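Local atomic coordinates of response regulator FixJ (Bradyrhizobium japonicum, PDB entry 5XSO), a protein that induces expression of nifA and fixK, and through them of the nif and fix genes, when activated by FixL. Residues Asp28-Leu33 with Lys115-Asp120; Thr42-Ala47 with Leu51-Gly56; Phe59-Ser64 with Ala124-Ala129; Asp72-Leu77 with Val98-Glu103; Asn190-Met195 with Ser201-Leu206. One frame throughout, in Å; residues are numbered along the deposited sequence.

Contact 1: Asp28-Leu33 with Lys115-Asp120. With GOL (glycerol), chain B.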
# COMPACT_ATOMS: atom_id res chain seq x y z
N ASP A 28 8.62 -18.31 18.57
CA ASP A 28 7.84 -18.85 19.68
C ASP A 28 7.37 -17.75 20.62
O ASP A 28 6.23 -17.77 21.10
CB ASP A 28 8.66 -19.87 20.50
CG ASP A 28 8.75 -21.23 19.85
OD1 ASP A 28 7.99 -21.51 18.90
OD2 ASP A 28 9.63 -21.99 20.29
N SER A 29 8.25 -16.81 20.94
CA SER A 29 7.92 -15.74 21.89
C SER A 29 6.86 -14.79 21.34
O SER A 29 5.94 -14.38 22.06
CB SER A 29 9.21 -14.94 22.21
OG SER A 29 8.93 -13.86 23.08
N LEU A 30 7.01 -14.38 20.06
CA LEU A 30 5.96 -13.60 19.40
C LEU A 30 4.66 -14.37 19.31
O LEU A 30 3.58 -13.80 19.52
CB LEU A 30 6.41 -13.19 18.01
CG LEU A 30 7.60 -12.23 18.14
CD1 LEU A 30 8.07 -11.90 16.74
CD2 LEU A 30 7.18 -10.98 18.86
N ASN A 31 4.74 -15.64 18.90
CA ASN A 31 3.53 -16.47 18.77
C ASN A 31 2.75 -16.37 20.09
O ASN A 31 1.54 -16.08 20.11
CB ASN A 31 3.94 -17.92 18.44
CG ASN A 31 2.89 -18.71 17.60
OD1 ASN A 31 1.83 -18.20 17.25
ND2 ASN A 31 3.19 -20.00 17.32
N PHE A 32 3.45 -16.58 21.19
CA PHE A 32 2.76 -16.64 22.48
C PHE A 32 2.18 -15.28 22.87
O PHE A 32 0.98 -15.18 23.22
CB PHE A 32 3.71 -17.17 23.56
CG PHE A 32 2.98 -17.60 24.81
CD1 PHE A 32 2.90 -16.72 25.90
CD2 PHE A 32 2.32 -18.85 24.85
CE1 PHE A 32 2.18 -17.14 27.08
CE2 PHE A 32 1.58 -19.26 26.03
CZ PHE A 32 1.54 -18.40 27.13
N LEU A 33 2.99 -14.23 22.85
CA LEU A 33 2.52 -12.94 23.33
C LEU A 33 1.42 -12.34 22.45
O LEU A 33 0.59 -11.55 22.93
CB LEU A 33 3.69 -11.94 23.44
CG LEU A 33 4.24 -11.23 22.20
CD1 LEU A 33 3.47 -9.94 21.79
CD2 LEU A 33 5.78 -10.85 22.40
N LYS A 115 15.37 -4.41 19.92
CA LYS A 115 15.34 -5.53 20.86
C LYS A 115 16.34 -5.30 21.99
O LYS A 115 17.38 -4.67 21.80
CB LYS A 115 15.67 -6.83 20.15
CG LYS A 115 14.67 -7.19 18.97
CD LYS A 115 15.31 -8.13 17.96
CE LYS A 115 15.59 -9.46 18.63
NZ LYS A 115 16.09 -10.47 17.65
N PRO A 116 16.06 -5.83 23.19
CA PRO A 116 14.81 -6.51 23.58
C PRO A 116 13.72 -5.46 23.79
O PRO A 116 14.02 -4.36 24.25
CB PRO A 116 15.18 -7.19 24.89
CG PRO A 116 16.23 -6.24 25.51
CD PRO A 116 17.04 -5.77 24.28
N PHE A 117 12.46 -5.80 23.50
CA PHE A 117 11.36 -4.87 23.70
C PHE A 117 10.29 -5.54 24.57
O PHE A 117 10.19 -6.78 24.63
CB PHE A 117 10.82 -4.35 22.31
CG PHE A 117 10.38 -5.46 21.38
CD1 PHE A 117 9.16 -6.13 21.59
CD2 PHE A 117 11.20 -5.85 20.34
CE1 PHE A 117 8.76 -7.14 20.75
CE2 PHE A 117 10.81 -6.87 19.46
CZ PHE A 117 9.59 -7.52 19.67
N GLU A 118 9.45 -4.74 25.19
CA GLU A 118 8.35 -5.27 26.00
C GLU A 118 7.17 -5.71 25.13
O GLU A 118 6.90 -5.10 24.08
CB GLU A 118 7.88 -4.21 26.99
CG GLU A 118 8.99 -3.67 27.89
CD GLU A 118 9.36 -4.62 29.03
OE1 GLU A 118 10.23 -4.26 29.85
OE2 GLU A 118 8.77 -5.72 29.10
N ASP A 119 6.46 -6.75 25.60
CA ASP A 119 5.30 -7.29 24.87
C ASP A 119 4.31 -6.18 24.55
O ASP A 119 3.76 -6.11 23.43
CB ASP A 119 4.56 -8.37 25.68
CG ASP A 119 5.37 -9.63 25.95
OD1 ASP A 119 6.50 -9.73 25.47
OD2 ASP A 119 4.87 -10.54 26.67
N ASP A 120 4.05 -5.31 25.52
CA ASP A 120 2.98 -4.33 25.34
C ASP A 120 3.38 -3.21 24.40
O ASP A 120 2.50 -2.56 23.80
CB ASP A 120 2.57 -3.72 26.68
CG ASP A 120 1.72 -4.64 27.53
OD1 ASP A 120 1.32 -5.79 27.12
OD2 ASP A 120 1.47 -4.21 28.67
C1 GOL B . 11.51 -8.84 22.68
O1 GOL B . 12.92 -8.88 22.75
C2 GOL B . 10.92 -10.23 22.98
O2 GOL B . 11.89 -11.23 23.26
C3 GOL B . 10.08 -10.76 21.83
O3 GOL B . 8.93 -11.27 22.48

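Contact 2: Thr42-Ala47 with Leu51-Gly56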
# COMPACT_ATOMS: atom_id res chain seq x y z
N THR A 42 0.32 -15.80 11.75
CA THR A 42 0.89 -16.74 10.77
C THR A 42 2.38 -16.47 10.73
O THR A 42 2.80 -15.32 10.72
CB THR A 42 0.30 -16.55 9.37
OG1 THR A 42 -1.12 -16.74 9.41
CG2 THR A 42 0.90 -17.57 8.38
N LEU A 43 3.21 -17.52 10.75
CA LEU A 43 4.64 -17.29 10.94
C LEU A 43 5.42 -17.79 9.74
O LEU A 43 5.03 -18.79 9.12
CB LEU A 43 5.15 -18.01 12.21
CG LEU A 43 4.44 -17.39 13.42
CD1 LEU A 43 3.25 -18.24 13.82
CD2 LEU A 43 5.36 -17.08 14.63
N PHE A 44 6.52 -17.12 9.42
CA PHE A 44 7.38 -17.55 8.34
C PHE A 44 8.83 -17.56 8.83
O PHE A 44 9.26 -16.63 9.53
CB PHE A 44 7.23 -16.60 7.14
CG PHE A 44 5.83 -16.51 6.62
CD1 PHE A 44 5.41 -17.35 5.61
CD2 PHE A 44 4.93 -15.60 7.17
CE1 PHE A 44 4.12 -17.27 5.11
CE2 PHE A 44 3.65 -15.51 6.69
CZ PHE A 44 3.23 -16.34 5.66
N ASP A 45 9.56 -18.62 8.51
CA ASP A 45 10.97 -18.64 8.89
C ASP A 45 11.86 -18.35 7.69
O ASP A 45 13.08 -18.23 7.84
CB ASP A 45 11.32 -19.98 9.53
CG ASP A 45 10.99 -21.17 8.65
OD1 ASP A 45 11.15 -21.08 7.41
OD2 ASP A 45 10.57 -22.22 9.19
N ASP A 46 11.26 -18.23 6.51
CA ASP A 46 11.96 -18.16 5.24
C ASP A 46 11.44 -16.96 4.47
O ASP A 46 10.22 -16.81 4.30
CB ASP A 46 11.76 -19.44 4.42
CG ASP A 46 12.48 -19.39 3.08
OD1 ASP A 46 13.43 -18.59 2.93
OD2 ASP A 46 12.06 -20.12 2.15
N ALA A 47 12.36 -16.13 4.00
CA ALA A 47 12.00 -14.94 3.22
C ALA A 47 11.08 -15.28 2.05
O ALA A 47 10.01 -14.68 1.89
CB ALA A 47 13.28 -14.27 2.71
N LEU A 51 6.88 -14.25 0.63
CA LEU A 51 6.53 -13.66 -0.66
C LEU A 51 5.72 -14.62 -1.52
O LEU A 51 4.83 -14.18 -2.27
CB LEU A 51 7.79 -13.21 -1.39
CG LEU A 51 8.65 -12.19 -0.67
CD1 LEU A 51 10.06 -12.32 -1.17
CD2 LEU A 51 8.13 -10.76 -0.85
N ASP A 52 6.00 -15.92 -1.42
CA ASP A 52 5.20 -16.92 -2.12
C ASP A 52 3.75 -16.88 -1.64
O ASP A 52 2.82 -16.99 -2.44
CB ASP A 52 5.77 -18.32 -1.91
CG ASP A 52 7.07 -18.55 -2.64
OD1 ASP A 52 7.67 -17.58 -3.18
OD2 ASP A 52 7.51 -19.72 -2.66
N ALA A 53 3.55 -16.72 -0.33
CA ALA A 53 2.19 -16.70 0.19
C ALA A 53 1.49 -15.36 -0.04
O ALA A 53 0.26 -15.31 -0.07
CB ALA A 53 2.20 -17.03 1.68
N LEU A 54 2.25 -14.30 -0.27
CA LEU A 54 1.71 -12.95 -0.08
C LEU A 54 0.52 -12.63 -0.98
O LEU A 54 -0.44 -12.00 -0.49
CB LEU A 54 2.86 -11.94 -0.24
CG LEU A 54 2.53 -10.47 -0.44
CD1 LEU A 54 1.86 -9.91 0.81
CD2 LEU A 54 3.82 -9.71 -0.73
N PRO A 55 0.47 -13.04 -2.25
CA PRO A 55 -0.74 -12.76 -3.04
C PRO A 55 -2.02 -13.40 -2.48
O PRO A 55 -3.11 -12.88 -2.75
CB PRO A 55 -0.40 -13.31 -4.44
CG PRO A 55 0.89 -14.08 -4.27
CD PRO A 55 1.58 -13.52 -3.09
N GLY A 56 -1.93 -14.46 -1.68
CA GLY A 56 -3.10 -15.10 -1.11
C GLY A 56 -3.44 -14.72 0.32
O GLY A 56 -4.40 -15.26 0.87

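Contact 3: Phe59-Ser64 with Ala124-Ala129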
# COMPACT_ATOMS: atom_id res chain seq x y z
N PHE A 59 -5.67 -9.22 4.88
CA PHE A 59 -5.05 -8.04 5.49
C PHE A 59 -4.52 -8.35 6.89
O PHE A 59 -5.17 -9.03 7.69
CB PHE A 59 -6.05 -6.90 5.58
CG PHE A 59 -5.50 -5.69 6.26
CD1 PHE A 59 -4.60 -4.87 5.62
CD2 PHE A 59 -5.86 -5.39 7.57
CE1 PHE A 59 -4.07 -3.73 6.26
CE2 PHE A 59 -5.36 -4.29 8.22
CZ PHE A 59 -4.45 -3.43 7.57
N GLY A 60 -3.32 -7.86 7.17
CA GLY A 60 -2.78 -7.95 8.52
C GLY A 60 -1.51 -7.15 8.61
O GLY A 60 -1.08 -6.50 7.65
N CYS A 61 -0.91 -7.19 9.78
CA CYS A 61 0.29 -6.41 10.06
C CYS A 61 1.50 -7.33 9.96
O CYS A 61 1.50 -8.42 10.55
CB CYS A 61 0.21 -5.76 11.45
SG CYS A 61 1.62 -4.71 11.89
N VAL A 62 2.54 -6.89 9.27
CA VAL A 62 3.78 -7.66 9.18
C VAL A 62 4.73 -7.21 10.29
O VAL A 62 4.93 -6.00 10.50
CB VAL A 62 4.42 -7.50 7.79
CG1 VAL A 62 5.75 -8.25 7.73
CG2 VAL A 62 3.46 -7.93 6.69
N VAL A 63 5.32 -8.17 11.00
CA VAL A 63 6.34 -7.90 12.01
C VAL A 63 7.57 -8.72 11.62
O VAL A 63 7.53 -9.96 11.68
CB VAL A 63 5.86 -8.25 13.42
CG1 VAL A 63 6.99 -8.06 14.43
CG2 VAL A 63 4.63 -7.39 13.81
N SER A 64 8.65 -8.05 11.14
CA SER A 64 9.74 -8.77 10.51
C SER A 64 11.08 -8.36 11.11
O SER A 64 11.29 -7.18 11.45
CB SER A 64 9.76 -8.50 9.00
OG SER A 64 10.89 -9.08 8.33
N ALA A 124 0.81 -2.43 21.35
CA ALA A 124 0.34 -1.07 21.12
C ALA A 124 0.75 -0.54 19.75
O ALA A 124 0.01 0.21 19.10
CB ALA A 124 0.88 -0.12 22.19
N MET A 125 1.97 -0.87 19.31
CA MET A 125 2.40 -0.40 18.01
C MET A 125 1.60 -1.07 16.91
O MET A 125 1.29 -0.44 15.89
CB MET A 125 3.90 -0.67 17.84
CG MET A 125 4.54 -0.19 16.54
SD MET A 125 6.33 -0.56 16.61
CE MET A 125 6.87 0.63 17.81
N ILE A 126 1.30 -2.36 17.08
CA ILE A 126 0.50 -3.06 16.09
C ILE A 126 -0.88 -2.45 16.02
O ILE A 126 -1.43 -2.26 14.93
CB ILE A 126 0.42 -4.56 16.44
CG1 ILE A 126 1.77 -5.24 16.18
CG2 ILE A 126 -0.76 -5.25 15.63
CD1 ILE A 126 1.85 -6.70 16.86
N GLU A 127 -1.49 -2.17 17.18
CA GLU A 127 -2.86 -1.64 17.16
C GLU A 127 -2.91 -0.34 16.39
O GLU A 127 -3.85 -0.11 15.61
CB GLU A 127 -3.39 -1.42 18.57
CG GLU A 127 -4.17 -2.57 19.10
CD GLU A 127 -4.96 -2.18 20.34
OE1 GLU A 127 -4.67 -2.75 21.42
OE2 GLU A 127 -5.84 -1.29 20.22
N SER A 128 -1.91 0.51 16.58
CA SER A 128 -1.87 1.78 15.88
C SER A 128 -1.67 1.58 14.38
O SER A 128 -2.35 2.21 13.57
CB SER A 128 -0.77 2.65 16.47
OG SER A 128 -0.48 3.77 15.66
N ALA A 129 -0.77 0.67 14.01
CA ALA A 129 -0.48 0.38 12.60
C ALA A 129 -1.71 -0.14 11.87
O ALA A 129 -1.98 0.24 10.72
CB ALA A 129 0.62 -0.68 12.53

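Contact 4: Asp72-Leu77 with Val98-Glu103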
# COMPACT_ATOMS: atom_id res chain seq x y z
N ASP A 72 16.18 -8.74 3.79
CA ASP A 72 16.43 -7.80 4.87
C ASP A 72 15.32 -6.74 4.87
O ASP A 72 14.41 -6.76 4.03
CB ASP A 72 17.83 -7.19 4.72
CG ASP A 72 17.93 -6.15 3.62
OD1 ASP A 72 16.94 -5.91 2.90
OD2 ASP A 72 19.02 -5.55 3.48
N GLY A 73 15.38 -5.80 5.79
CA GLY A 73 14.31 -4.82 5.88
C GLY A 73 14.10 -4.05 4.59
O GLY A 73 12.95 -3.79 4.20
N ILE A 74 15.19 -3.66 3.92
CA ILE A 74 15.08 -2.92 2.67
C ILE A 74 14.43 -3.77 1.60
O ILE A 74 13.55 -3.31 0.86
CB ILE A 74 16.47 -2.42 2.22
CG1 ILE A 74 16.95 -1.29 3.13
CG2 ILE A 74 16.42 -1.96 0.75
CD1 ILE A 74 18.37 -0.86 2.79
N GLU A 75 14.90 -5.01 1.45
CA GLU A 75 14.41 -5.84 0.34
C GLU A 75 12.94 -6.18 0.53
O GLU A 75 12.15 -6.10 -0.42
CB GLU A 75 15.26 -7.11 0.23
CG GLU A 75 15.00 -7.97 -1.05
CD GLU A 75 15.20 -7.22 -2.38
OE1 GLU A 75 16.34 -7.21 -2.92
OE2 GLU A 75 14.22 -6.65 -2.91
N LEU A 76 12.57 -6.53 1.77
CA LEU A 76 11.17 -6.78 2.09
C LEU A 76 10.30 -5.60 1.68
O LEU A 76 9.32 -5.75 0.95
CB LEU A 76 11.04 -7.05 3.59
CG LEU A 76 9.60 -7.27 4.04
CD1 LEU A 76 9.07 -8.49 3.37
CD2 LEU A 76 9.51 -7.36 5.58
N LEU A 77 10.69 -4.40 2.12
CA LEU A 77 9.92 -3.21 1.77
C LEU A 77 9.88 -2.98 0.26
O LEU A 77 8.82 -2.66 -0.30
CB LEU A 77 10.49 -1.99 2.50
CG LEU A 77 9.76 -1.55 3.77
CD1 LEU A 77 8.36 -1.07 3.39
CD2 LEU A 77 9.70 -2.67 4.79
N VAL A 98 19.84 -0.57 13.61
CA VAL A 98 18.88 0.53 13.59
C VAL A 98 18.99 1.32 12.28
O VAL A 98 17.96 1.73 11.71
CB VAL A 98 19.08 1.38 14.86
CG1 VAL A 98 18.43 2.70 14.76
CG2 VAL A 98 18.40 0.57 16.01
N PRO A 99 20.19 1.57 11.75
CA PRO A 99 20.25 2.32 10.48
C PRO A 99 19.60 1.60 9.32
O PRO A 99 19.07 2.26 8.42
CB PRO A 99 21.75 2.52 10.25
CG PRO A 99 22.37 2.49 11.70
CD PRO A 99 21.53 1.38 12.35
N LEU A 100 19.67 0.27 9.29
CA LEU A 100 18.95 -0.49 8.27
C LEU A 100 17.44 -0.35 8.46
O LEU A 100 16.69 -0.14 7.50
CB LEU A 100 19.39 -1.94 8.35
CG LEU A 100 18.94 -2.95 7.29
CD1 LEU A 100 19.10 -2.38 5.90
CD2 LEU A 100 19.80 -4.19 7.49
N ALA A 101 16.99 -0.47 9.72
CA ALA A 101 15.60 -0.16 10.04
C ALA A 101 15.21 1.22 9.57
O ALA A 101 14.07 1.44 9.12
CB ALA A 101 15.38 -0.28 11.55
N VAL A 102 16.13 2.20 9.69
CA VAL A 102 15.82 3.54 9.22
C VAL A 102 15.55 3.52 7.71
O VAL A 102 14.61 4.15 7.22
CB VAL A 102 16.97 4.50 9.57
CG1 VAL A 102 16.73 5.81 8.89
CG2 VAL A 102 17.04 4.72 11.09
N GLU A 103 16.38 2.81 6.95
CA GLU A 103 16.16 2.75 5.51
C GLU A 103 14.79 2.14 5.20
O GLU A 103 14.08 2.61 4.30
CB GLU A 103 17.26 1.91 4.85
CG GLU A 103 18.51 2.62 4.45
CD GLU A 103 18.25 3.76 3.47
OE1 GLU A 103 17.87 3.50 2.31
OE2 GLU A 103 18.42 4.93 3.89

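Contact 5: Asn190-Met195 with Ser201-Leu206. With FMT (formic acid), chain I.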
# COMPACT_ATOMS: atom_id res chain seq x y z
N ASN A 190 -16.02 10.20 -23.89
CA ASN A 190 -15.37 8.92 -23.61
C ASN A 190 -14.77 8.89 -22.22
O ASN A 190 -14.84 7.85 -21.53
CB ASN A 190 -14.25 8.63 -24.62
CG ASN A 190 -14.74 8.46 -26.08
OD1 ASN A 190 -13.93 8.47 -27.05
ND2 ASN A 190 -16.04 8.40 -26.26
N VAL A 191 -14.10 9.99 -21.81
CA VAL A 191 -13.58 10.06 -20.45
C VAL A 191 -14.70 9.82 -19.43
O VAL A 191 -14.56 9.03 -18.49
CB VAL A 191 -12.89 11.42 -20.21
CG1 VAL A 191 -12.64 11.61 -18.68
CG2 VAL A 191 -11.50 11.39 -20.93
N MET A 192 -15.79 10.57 -19.56
CA MET A 192 -16.85 10.45 -18.55
C MET A 192 -17.42 9.04 -18.52
O MET A 192 -17.69 8.49 -17.43
CB MET A 192 -17.91 11.52 -18.83
CG MET A 192 -17.28 12.93 -18.93
SD MET A 192 -16.38 13.45 -17.42
CE MET A 192 -17.69 13.83 -16.30
N THR A 193 -17.62 8.41 -19.70
CA THR A 193 -18.17 7.05 -19.75
C THR A 193 -17.21 6.01 -19.17
O THR A 193 -17.61 5.15 -18.36
CB THR A 193 -18.55 6.69 -21.20
OG1 THR A 193 -19.51 7.63 -21.66
CG2 THR A 193 -19.18 5.26 -21.29
N LYS A 194 -15.93 6.08 -19.56
CA LYS A 194 -14.97 5.09 -19.10
C LYS A 194 -14.70 5.24 -17.61
O LYS A 194 -14.56 4.24 -16.90
CB LYS A 194 -13.66 5.23 -19.90
CG LYS A 194 -13.72 4.69 -21.33
CD LYS A 194 -12.36 4.83 -21.98
CE LYS A 194 -12.36 4.19 -23.42
NZ LYS A 194 -10.98 4.30 -24.07
N MET A 195 -14.70 6.47 -17.12
CA MET A 195 -14.49 6.70 -15.70
C MET A 195 -15.76 6.54 -14.87
O MET A 195 -15.67 6.45 -13.64
CB MET A 195 -13.90 8.09 -15.47
CG MET A 195 -12.51 8.32 -16.00
SD MET A 195 -11.28 7.11 -15.42
CE MET A 195 -11.46 7.46 -13.70
N SER A 201 -16.54 17.46 -10.89
CA SER A 201 -16.20 17.17 -9.50
C SER A 201 -16.05 15.68 -9.26
O SER A 201 -15.14 15.24 -8.55
CB SER A 201 -17.25 17.75 -8.55
OG SER A 201 -17.16 19.15 -8.54
N GLU A 202 -16.94 14.88 -9.83
CA GLU A 202 -16.82 13.43 -9.69
C GLU A 202 -15.55 12.93 -10.35
O GLU A 202 -14.84 12.08 -9.80
CB GLU A 202 -18.03 12.72 -10.32
CG GLU A 202 -19.27 12.82 -9.47
CD GLU A 202 -20.30 11.71 -9.77
OE1 GLU A 202 -20.10 10.87 -10.71
OE2 GLU A 202 -21.28 11.67 -8.97
N LEU A 203 -15.24 13.48 -11.53
CA LEU A 203 -13.98 13.10 -12.20
C LEU A 203 -12.76 13.43 -11.33
O LEU A 203 -11.83 12.62 -11.20
CB LEU A 203 -13.90 13.83 -13.55
CG LEU A 203 -12.73 13.43 -14.46
CD1 LEU A 203 -12.93 11.94 -14.88
CD2 LEU A 203 -12.78 14.29 -15.75
N VAL A 204 -12.78 14.60 -10.69
CA VAL A 204 -11.72 14.98 -9.74
C VAL A 204 -11.61 13.96 -8.60
O VAL A 204 -10.50 13.53 -8.24
CB VAL A 204 -11.99 16.39 -9.19
CG1 VAL A 204 -11.14 16.69 -7.97
CG2 VAL A 204 -11.74 17.41 -10.28
N ARG A 205 -12.73 13.56 -8.01
CA ARG A 205 -12.63 12.67 -6.86
C ARG A 205 -12.14 11.29 -7.27
O ARG A 205 -11.46 10.61 -6.49
CB ARG A 205 -13.94 12.54 -6.12
CG ARG A 205 -14.66 13.81 -5.74
CD ARG A 205 -15.71 13.51 -4.72
NE ARG A 205 -16.18 14.76 -4.16
CZ ARG A 205 -15.56 15.38 -3.17
NH1 ARG A 205 -14.46 14.86 -2.61
NH2 ARG A 205 -16.04 16.52 -2.76
N LEU A 206 -12.50 10.83 -8.47
CA LEU A 206 -11.92 9.59 -8.95
C LEU A 206 -10.41 9.74 -9.14
O LEU A 206 -9.63 8.86 -8.75
CB LEU A 206 -12.60 9.17 -10.27
CG LEU A 206 -14.10 8.84 -10.10
CD1 LEU A 206 -14.80 8.67 -11.47
CD2 LEU A 206 -14.32 7.63 -9.27
C FMT I . -10.11 2.63 -26.53
O1 FMT I . -9.07 2.31 -25.96
O2 FMT I . -11.25 2.36 -26.12

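Contact 1: Asp28-Leu33 with Lys115-Asp120
L30 and L33 of helix 24-36 meet F117 and D119 at the edge of the receiver fold, where the chain leaves strand 111-114, passes the cis peptide bond before P116 and enters helix 119-138. K115 followed by P116 across a cis peptide bond is a hallmark of receiver domains. L33 points at D119, and its CD2 lies 3.3 Å from OD1 of D119. L33 reaches this spot with CG between its backbone N and carbonyl carbon (chi1 79°). L30 is more distant: its CD2 approaches the F117 ring at the edge, near the ring plane, 4.3 Å from CZ. A glycerol, probably from the crystallisation liquor, sits over one face of the same ring, with C1 3.5 Å above the plane and over the centre. At its other end the hydroxyl O3 hydrogen-bonds S29 OG at 2.7 Å. A weak bond runs from F117 N to glycerol O1, at 3.2 Å and 150°. No hydrogen bond joins the two segments directly, which implies that the direct contact is van der Waals, while the polar link between the segments runs through glycerol, with S29 OG at one end and F117 N at the other.

Contact 2: Thr42-Ala47 with Leu51-Gly56
F44 and A53 touch across a beta-alpha unit of the receiver domain, in which strand 40-44 runs into helix 47-53: residues 42-47 carry the strand end and the helix start, 51-56 the end of that helix and what follows. The apolar part is a single meeting of side chains. CB of A53, pointing at the strand, lies 3.9 Å from F44 CE1 and 4.2 Å from F44 CZ, so the methyl meets the outer end of the ring, obliquely to its plane. F44 turns CG opposite its carbonyl carbon (chi1 -58°), and this carries the ring to the helix side. There F50, between the two segments in the chain, adds an edge-to-face ring contact, and Y18 of strand 16-20 also touches F44.

The backbone part is the opening of the helix. L51 N gives a bond to A47 O that is straight (167°) but long, at 3.4 Å, and counts as weak. D46 holds the N-cap position just before, its OD1 accepting from Q48 N in a bond that is also weak. Among the charged groups, D46 OD2 and D52 OD2 lie 6.6 Å apart and are not in contact. Beyond A53 the chain tightens into a 3-10 turn, with G56 N bonded to A53 O at 2.8 Å, and L54 turns to M80 and F87. The side chain of L51 also lies against the carbonyl that its N reaches: L51 CG is 3.8 Å from A47 O.

Contact 3: Phe59-Ser64 with Ala124-Ala129
C61 and V63, two residues apart on strand 61-65, face I126 and A129 of helix 119-138, all four buried. The axes of segments 61-64 and 124-129 approach to 9.5 Å, with their N-to-C directions 141° apart, an oblique crossing nearer to antiparallel than to parallel. The denser part gathers round the sulfur: C61 SG lies 4.2 Å from A129 CB and 4.3 Å from I126 CG1, and thus rests between residues nearly one helical turn apart. C61 puts SG there by holding it opposite its backbone N (chi1 -178°). Next along the strand, V63 CG2 meets I126 CD1 at 4.2 Å, the two side chains crossing at about a right angle. These are gentle van der Waals distances, and no hydrogen bond crosses. I17, L90 and M92 of the flanking strands close round the V63-I126 pair.

The margins are looser. F59 stands off from 124-129 and lies instead on A133, E134 and A137 further along the helix. On the far side of the helix A124 is exposed, while E127 makes long, weak ion pairs with R131 and K14. A central parallel strand covered by the final helix of its domain is the layered alpha/beta arrangement of the CheY-like receiver fold.

Contact 4: Asp72-Leu77 with Val98-Glu103
I74 reaches across from helix 73-82 into the angle between L100 and E103 of helix 98-106, and the directions of these side chains define the contact. Its CG1 stands opposite the carbonyl carbon (chi1 -71°) and carries CD1 towards the other helix, 3.5 Å from L100 CD1. The same methyl, I74 CD1, lies 3.6 Å from E103 CB, so it is held between two residues three positions apart; I74 crosses both obliquely. E103 contributes its aliphatic stem, its chain bending at chi2.

D72 approaches differently. Its side chain meets L100 at about a right angle, with D72 OD2 4.0 Å from L100 CD1, while OD1 is turned to its own helix as the N-cap. There OD1 accepts from E75 N at 2.7 Å, nearly straight (167°) and met almost along the C-O bond direction. Replacing the aspartate with an alanine removes this acceptor and would probably leave E75 N at the helix start without its cap and open a gap beside L100 CD1.

L100 also touches V66 and R67, the latter probably part of the magnesium site. Two helices from consecutive beta-alpha units, side by side on one face of the parallel sheet and close to that site, are typical of the receiver-domain fold.

Contact 5: Asn190-Met195 with Ser201-Leu206
K194 NZ is gripped by three groups: a salt bridge to E157 OE2, a hydrogen bond to S152 O, and a weak bond of 2.8 Å to O2 of a formic acid molecule that probably came from the crystallisation liquor. Its chain runs straight out beyond CG, away from helix 200-209, and so ties helix 184-195 to E157 of helix 155-166 and to S152 at the end of helix 140-152. With a leucine in its place, E157 would probably lose its charged mate and S152 O its donor. On the face turned to helix 200-209 the contact is apolar. L203 CD1 is the shared centre, 3.8 Å from V191 CG1 and 3.8 Å from M195 CG, and L203 crosses both side chains at about a right angle. With CG opposite its backbone N (chi1 -173°), L203 reaches into the gap between these two residues one helical turn apart.

The pair belongs to the LuxR-type DNA-binding domain: the first turns of helix 184-195 fall within the helix-turn-helix motif, and helix 200-209 packs behind its end. The segment axes come within 11.0 Å at an angle of 55°. M161 of helix 155-166 completes the core around V191, M195 and L203. M195 and L206 slide past each other in opposite directions, M195 CE lying 4.0 Å from L206 CB. M195 O accepts from R149 NH1, and L206 CD1 approaches M195 O to 3.2 Å.

In the fold
Contacts 1 to 4 all lie in the receiver domain, with centres 13 to 20 Å apart, whereas the centre of contact 5, in the DNA-binding domain, is 35 to 48 Å from theirs. Along the chain, contacts 2 and 4 are nested within the loop closed by contact 1, and contacts 1 and 3 alternate, both using helix 119-138. Contacts 2 and 3 reach the same five-stranded parallel sheet, of order 2-1-3-4-5. Contact 4 touches contact 3 through S64 OG and L76 CD2, 3.5 Å apart. Contact 5 follows in series, its nearest atoms at least about 20 Å away, consistent with receiver and DNA-binding modules that are spatially separate in this unphosphorylated chain.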